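Local coordinates for beta-d-glucoside glucohydrolase (PDB 3ZZ1), which probably hydrolyses terminal, non-reducing beta-D-glucosyl residues with release of beta-D-glucose, a step of cellulose breakdown, at residues 194-199 with 602-607; 222-227 with 231-236. All coordinates share one frame; numbering follows the deposited sequence. Where two conformers were deposited one is given.

Contact 1 (194-199 with 602-607)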
loop_
_atom_site.group_PDB
_atom_site.type_symbol
_atom_site.label_atom_id
_atom_site.label_comp_id
_atom_site.label_asym_id
_atom_site.label_seq_id
_atom_site.Cartn_x
_atom_site.Cartn_y
_atom_site.Cartn_z
ATOM N N GLN A 194 10.782 10.517 -6.656
ATOM C CA GLN A 194 12.188 10.574 -6.235
ATOM C C GLN A 194 12.877 9.213 -6.403
ATOM O O GLN A 194 14.091 9.143 -6.576
ATOM C CB GLN A 194 12.296 11.071 -4.788
ATOM C CG GLN A 194 13.683 11.597 -4.397
ATOM C CD GLN A 194 14.620 10.510 -3.877
ATOM O OE1 GLN A 194 14.183 9.438 -3.452
ATOM N NE2 GLN A 194 15.919 10.790 -3.910
ATOM N N ALA A 195 12.086 8.142 -6.365
ATOM C CA ALA A 195 12.591 6.787 -6.576
ATOM C C ALA A 195 12.712 6.483 -8.065
ATOM O O ALA A 195 12.997 5.352 -8.449
ATOM C CB ALA A 195 11.677 5.760 -5.886
ATOM N N ASN A 196 12.499 7.510 -8.888
ATOM C CA ASN A 196 12.520 7.412 -10.352
ATOM C C ASN A 196 11.425 6.519 -10.930
ATOM O O ASN A 196 11.659 5.815 -11.911
ATOM C CB ASN A 196 13.895 6.965 -10.873
ATOM C CG ASN A 196 14.988 7.977 -10.590
ATOM O OD1 ASN A 196 14.757 9.187 -10.604
ATOM N ND2 ASN A 196 16.192 7.480 -10.335
ATOM N N VAL A 197 10.229 6.560 -10.340
ATOM C CA VAL A 197 9.110 5.794 -10.879
ATOM C C VAL A 197 8.958 6.171 -12.348
ATOM O O VAL A 197 9.151 7.331 -12.722
ATOM C CB VAL A 197 7.786 5.985 -10.068
ATOM C CG1 VAL A 197 7.131 7.346 -10.342
ATOM C CG2 VAL A 197 6.805 4.843 -10.347
ATOM N N ALA A 198 8.666 5.172 -13.175
ATOM C CA ALA A 198 8.595 5.352 -14.619
ATOM C C ALA A 198 7.310 6.059 -15.004
ATOM O O ALA A 198 7.307 6.949 -15.863
ATOM C CB ALA A 198 8.671 4.002 -15.314
ATOM N N SER A 199 6.225 5.666 -14.341
ATOM C CA SER A 199 4.897 6.138 -14.683
ATOM C C SER A 199 4.028 6.399 -13.454
ATOM O O SER A 199 4.309 5.908 -12.354
ATOM C CB SER A 199 4.209 5.125 -15.601
ATOM O OG SER A 199 2.960 5.613 -16.053
ATOM N N VAL A 602 14.567 22.221 -8.919
ATOM C CA VAL A 602 13.613 21.114 -8.975
ATOM C C VAL A 602 14.196 19.931 -9.754
ATOM O O VAL A 602 14.565 20.058 -10.923
ATOM C CB VAL A 602 12.235 21.542 -9.562
ATOM C CG1 VAL A 602 11.342 20.323 -9.822
ATOM C CG2 VAL A 602 11.528 22.507 -8.631
ATOM N N VAL A 603 14.304 18.800 -9.065
ATOM C CA VAL A 603 14.674 17.520 -9.657
ATOM C C VAL A 603 13.523 16.542 -9.340
ATOM O O VAL A 603 12.520 16.957 -8.755
ATOM C CB VAL A 603 16.034 17.001 -9.110
ATOM C CG1 VAL A 603 17.175 17.966 -9.457
ATOM C CG2 VAL A 603 15.966 16.758 -7.605
ATOM N N PRO A 604 13.637 15.262 -9.748
ATOM C CA PRO A 604 12.575 14.335 -9.359
ATOM C C PRO A 604 12.429 14.254 -7.839
ATOM O O PRO A 604 13.400 13.982 -7.133
ATOM C CB PRO A 604 13.047 13.002 -9.945
ATOM C CG PRO A 604 13.819 13.400 -11.147
ATOM C CD PRO A 604 14.550 14.652 -10.734
ATOM N N GLY A 605 11.217 14.522 -7.358
ATOM C CA GLY A 605 10.929 14.576 -5.931
ATOM C C GLY A 605 10.641 15.992 -5.462
ATOM O O GLY A 605 9.999 16.197 -4.431
ATOM N N GLY A 606 11.111 16.969 -6.230
ATOM C CA GLY A 606 10.977 18.374 -5.872
ATOM C C GLY A 606 12.347 19.020 -5.780
ATOM O O GLY A 606 13.339 18.419 -6.199
ATOM N N PRO A 607 12.414 20.256 -5.248
ATOM C CA PRO A 607 13.703 20.890 -4.983
ATOM C C PRO A 607 14.716 19.899 -4.416
ATOM O O PRO A 607 14.400 19.126 -3.507
ATOM C CB PRO A 607 13.343 21.972 -3.966
ATOM C CG PRO A 607 11.983 22.419 -4.420
ATOM C CD PRO A 607 11.299 21.193 -5.020
#

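Contact 2 (222-227 with 231-236)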
loop_
_atom_site.group_PDB
_atom_site.type_symbol
_atom_site.label_atom_id
_atom_site.label_comp_id
_atom_site.label_asym_id
_atom_site.label_seq_id
_atom_site.Cartn_x
_atom_site.Cartn_y
_atom_site.Cartn_z
ATOM N N VAL A 222 1.707 20.359 -10.319
ATOM C CA VAL A 222 2.155 19.599 -9.150
ATOM C C VAL A 222 3.086 18.433 -9.508
ATOM O O VAL A 222 4.258 18.447 -9.144
ATOM C CB VAL A 222 0.978 19.107 -8.272
ATOM C CG1 VAL A 222 1.501 18.399 -7.025
ATOM C CG2 VAL A 222 0.084 20.272 -7.875
ATOM N N LEU A 223 2.565 17.433 -10.213
ATOM C CA LEU A 223 3.335 16.220 -10.493
ATOM C C LEU A 223 4.568 16.498 -11.347
ATOM O O LEU A 223 5.673 16.096 -11.000
ATOM C CB LEU A 223 2.458 15.135 -11.140
ATOM C CG LEU A 223 3.079 13.784 -11.535
ATOM C CD1 LEU A 223 3.765 13.086 -10.366
ATOM C CD2 LEU A 223 2.016 12.870 -12.138
ATOM N N LYS A 224 4.373 17.203 -12.454
ATOM C CA LYS A 224 5.440 17.359 -13.431
ATOM C C LYS A 224 6.377 18.531 -13.149
ATOM O O LYS A 224 7.587 18.408 -13.331
ATOM C CB LYS A 224 4.870 17.425 -14.854
ATOM C CG LYS A 224 4.378 16.074 -15.360
ATOM C CD LYS A 224 3.826 16.152 -16.773
ATOM C CE LYS A 224 3.347 14.783 -17.237
ATOM N NZ LYS A 224 2.904 14.794 -18.656
ATOM N N ASP A 225 5.817 19.659 -12.713
ATOM C CA ASP A 225 6.608 20.871 -12.509
ATOM C C ASP A 225 7.148 21.004 -11.081
ATOM O O ASP A 225 8.316 21.338 -10.885
ATOM C CB ASP A 225 5.810 22.119 -12.912
ATOM C CG ASP A 225 5.551 22.195 -14.412
ATOM O OD1 ASP A 225 6.111 21.376 -15.166
ATOM O OD2 ASP A 225 4.787 23.082 -14.839
ATOM N N GLN A 226 6.304 20.739 -10.093
ATOM C CA GLN A 226 6.710 20.880 -8.700
ATOM C C GLN A 226 7.454 19.652 -8.179
ATOM O O GLN A 226 8.454 19.793 -7.478
ATOM C CB GLN A 226 5.516 21.237 -7.818
ATOM C CG GLN A 226 5.091 22.692 -7.975
ATOM C CD GLN A 226 3.791 23.021 -7.275
ATOM O OE1 GLN A 226 3.429 24.191 -7.142
ATOM N NE2 GLN A 226 3.079 21.997 -6.823
ATOM N N LEU A 227 6.973 18.458 -8.532
ATOM C CA LEU A 227 7.647 17.211 -8.146
ATOM C C LEU A 227 8.723 16.783 -9.145
ATOM O O LEU A 227 9.443 15.810 -8.906
ATOM C CB LEU A 227 6.640 16.070 -7.926
ATOM C CG LEU A 227 5.566 16.179 -6.837
ATOM C CD1 LEU A 227 4.858 14.844 -6.673
ATOM C CD2 LEU A 227 6.165 16.622 -5.518
ATOM N N GLY A 231 8.683 11.121 -16.041
ATOM C CA GLY A 231 7.990 9.996 -16.687
ATOM C C GLY A 231 6.620 10.337 -17.250
ATOM O O GLY A 231 6.288 11.512 -17.426
ATOM N N TYR A 232 5.815 9.310 -17.514
ATOM C CA TYR A 232 4.530 9.502 -18.193
ATOM C C TYR A 232 3.304 9.212 -17.335
ATOM O O TYR A 232 3.326 8.334 -16.465
ATOM C CB TYR A 232 4.467 8.702 -19.503
ATOM C CG TYR A 232 4.512 7.189 -19.353
ATOM C CD1 TYR A 232 5.731 6.515 -19.255
ATOM C CD2 TYR A 232 3.339 6.432 -19.336
ATOM C CE1 TYR A 232 5.781 5.130 -19.123
ATOM C CE2 TYR A 232 3.377 5.040 -19.203
ATOM C CZ TYR A 232 4.606 4.396 -19.105
ATOM O OH TYR A 232 4.662 3.027 -18.975
ATOM N N VAL A 233 2.235 9.963 -17.603
ATOM C CA VAL A 233 0.953 9.787 -16.935
ATOM C C VAL A 233 0.009 8.983 -17.823
ATOM O O VAL A 233 -0.293 9.381 -18.957
ATOM C CB VAL A 233 0.283 11.147 -16.597
ATOM C CG1 VAL A 233 -1.076 10.930 -15.927
ATOM C CG2 VAL A 233 1.198 12.008 -15.719
ATOM N N MET A 234 -0.444 7.848 -17.300
ATOM C CA MET A 234 -1.470 7.053 -17.954
ATOM C C MET A 234 -2.778 7.227 -17.195
ATOM O O MET A 234 -2.777 7.607 -16.021
ATOM C CB MET A 234 -1.066 5.572 -18.013
ATOM C CG MET A 234 -1.284 4.786 -16.710
ATOM S SD MET A 234 -0.764 3.058 -16.823
ATOM C CE MET A 234 1.018 3.225 -16.855
ATOM N N THR A 235 -3.887 6.963 -17.875
ATOM C CA THR A 235 -5.201 7.001 -17.249
ATOM C C THR A 235 -5.454 5.675 -16.559
ATOM O O THR A 235 -4.933 4.640 -16.985
ATOM C CB THR A 235 -6.339 7.205 -18.287
ATOM O OG1 THR A 235 -6.332 6.123 -19.226
ATOM C CG2 THR A 235 -6.185 8.515 -19.036
ATOM N N ASP A 236 -6.262 5.701 -15.502
ATOM C CA ASP A 236 -6.894 4.481 -15.019
ATOM C C ASP A 236 -7.821 4.031 -16.154
ATOM O O ASP A 236 -7.973 4.748 -17.145
ATOM C CB ASP A 236 -7.647 4.737 -13.709
ATOM C CG ASP A 236 -7.856 3.464 -12.886
ATOM O OD1 ASP A 236 -7.914 2.358 -13.460
ATOM O OD2 ASP A 236 -7.979 3.572 -11.654
#

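Contact 1 (194-199 with 602-607)
Gln194, on the last turn of helix 178-194, rests the base of its side chain on the Pro604-Gly605 turn. The apolar contact is made by CB, 3.9 Å from Gly605 CA, where the lack of a side chain on the glycine lets the two chains approach to 4.2 Å between the CA atoms of Gln194 and Gly605. Next along the side chain, Gln194 CG lies 3.6 Å from Pro604 O. CG stands anti to the backbone N (chi1 -161°), and a bend at chi2 (-88°) carries the amide away from the turn. A looser touch comes from Asn196, whose OD1 is 4.2 Å from Pro604 CB; Trp9 of helix 8-20 packs on both residues. Asn196, with positive phi, is the C-prime residue of the Schellman motif that ends the helix.

Two backbone hydrogen bonds are internal to the hairpin: a type II beta turn from Val603 to Gly606 closes it through Gly606 N to Val603 O (2.9 Å) and Val603 N to Gly606 O (3.0 Å). With no hydrogen bond between the segments, van der Waals fit alone joins this helix terminus to the hairpin, and the Gln194 amide takes no part in it.

Contact 2 (222-227 with 231-236)
Val233 directs its side chain from strand 232-235 at helix 216-226, and one methyl, CG2, meets both helix residues that reach across. Leu223 CD2 is 3.8 Å from Val233 CG2, and Lys224 CE lies at the same distance, 3.8 Å, from that methyl. The two approaches to CG2 are roughly at right angles, and both side chains run at a slant to the valine. With CG1 anti to the backbone N of Val233 (chi1 179°), CG2 falls beside that N.

Leu223 points its side chain at the strand and uses just one methyl; Val200 and Tyr160 also pack on it, tying the helix to strands 199-202 and 154-160. The Lys224 side chain sets out alongside the strand rather than at it, and its far end then closes on Val233. Its chain is fully extended beyond CG, so CE skirts the valine and passes 4.4 Å from Gly231 O, while NZ is taken on to Gly250 O by a hydrogen bond and to Asp252 by a salt bridge. Asp252 OD2 also accepts Val233 N, so a single carboxylate oxygen links the lysine to the strand. Lys224 lies within a pi-type turn at 222-226, closed by Leu227 N to Val222 O at 2.8 Å.

The helix lies between the parallel neighbours 199-202 and 232-235 in sequence, a beta-alpha-beta unit of the TIM-barrel-like N-terminal domain. All four touching residues are buried. The lysine therefore does double duty: its aliphatic part extends the hydrophobic layer between helix and strand, and the ammonium group of this buried residue is satisfied by Gly250 O and Asp252, where the nearby carboxylate would be expected to favour the charged form.

Overall arrangement
Contacts 1 and 2 adjoin, with centres about 10 Å apart, and in sequence both segments of contact 2 fall between the two that contact 1 brings together. Gly605 N is 2.7 Å from Leu227 O, a probable hydrogen bond that joins the hairpin turn to the end of helix 216-226; nearby, Val602 CG1 packs 3.4 Å from Asp225 O. The hairpin thus bears on the ends of two successive barrel helices, 178-194 and 216-226. Backbone bonding of Ala198 with Tyr232 connects the other two segments, where strands 199-202 and 232-235 begin. Contact 1 lies near these strand starts, whereas TIM-barrel active sites form at the C-terminal strand ends.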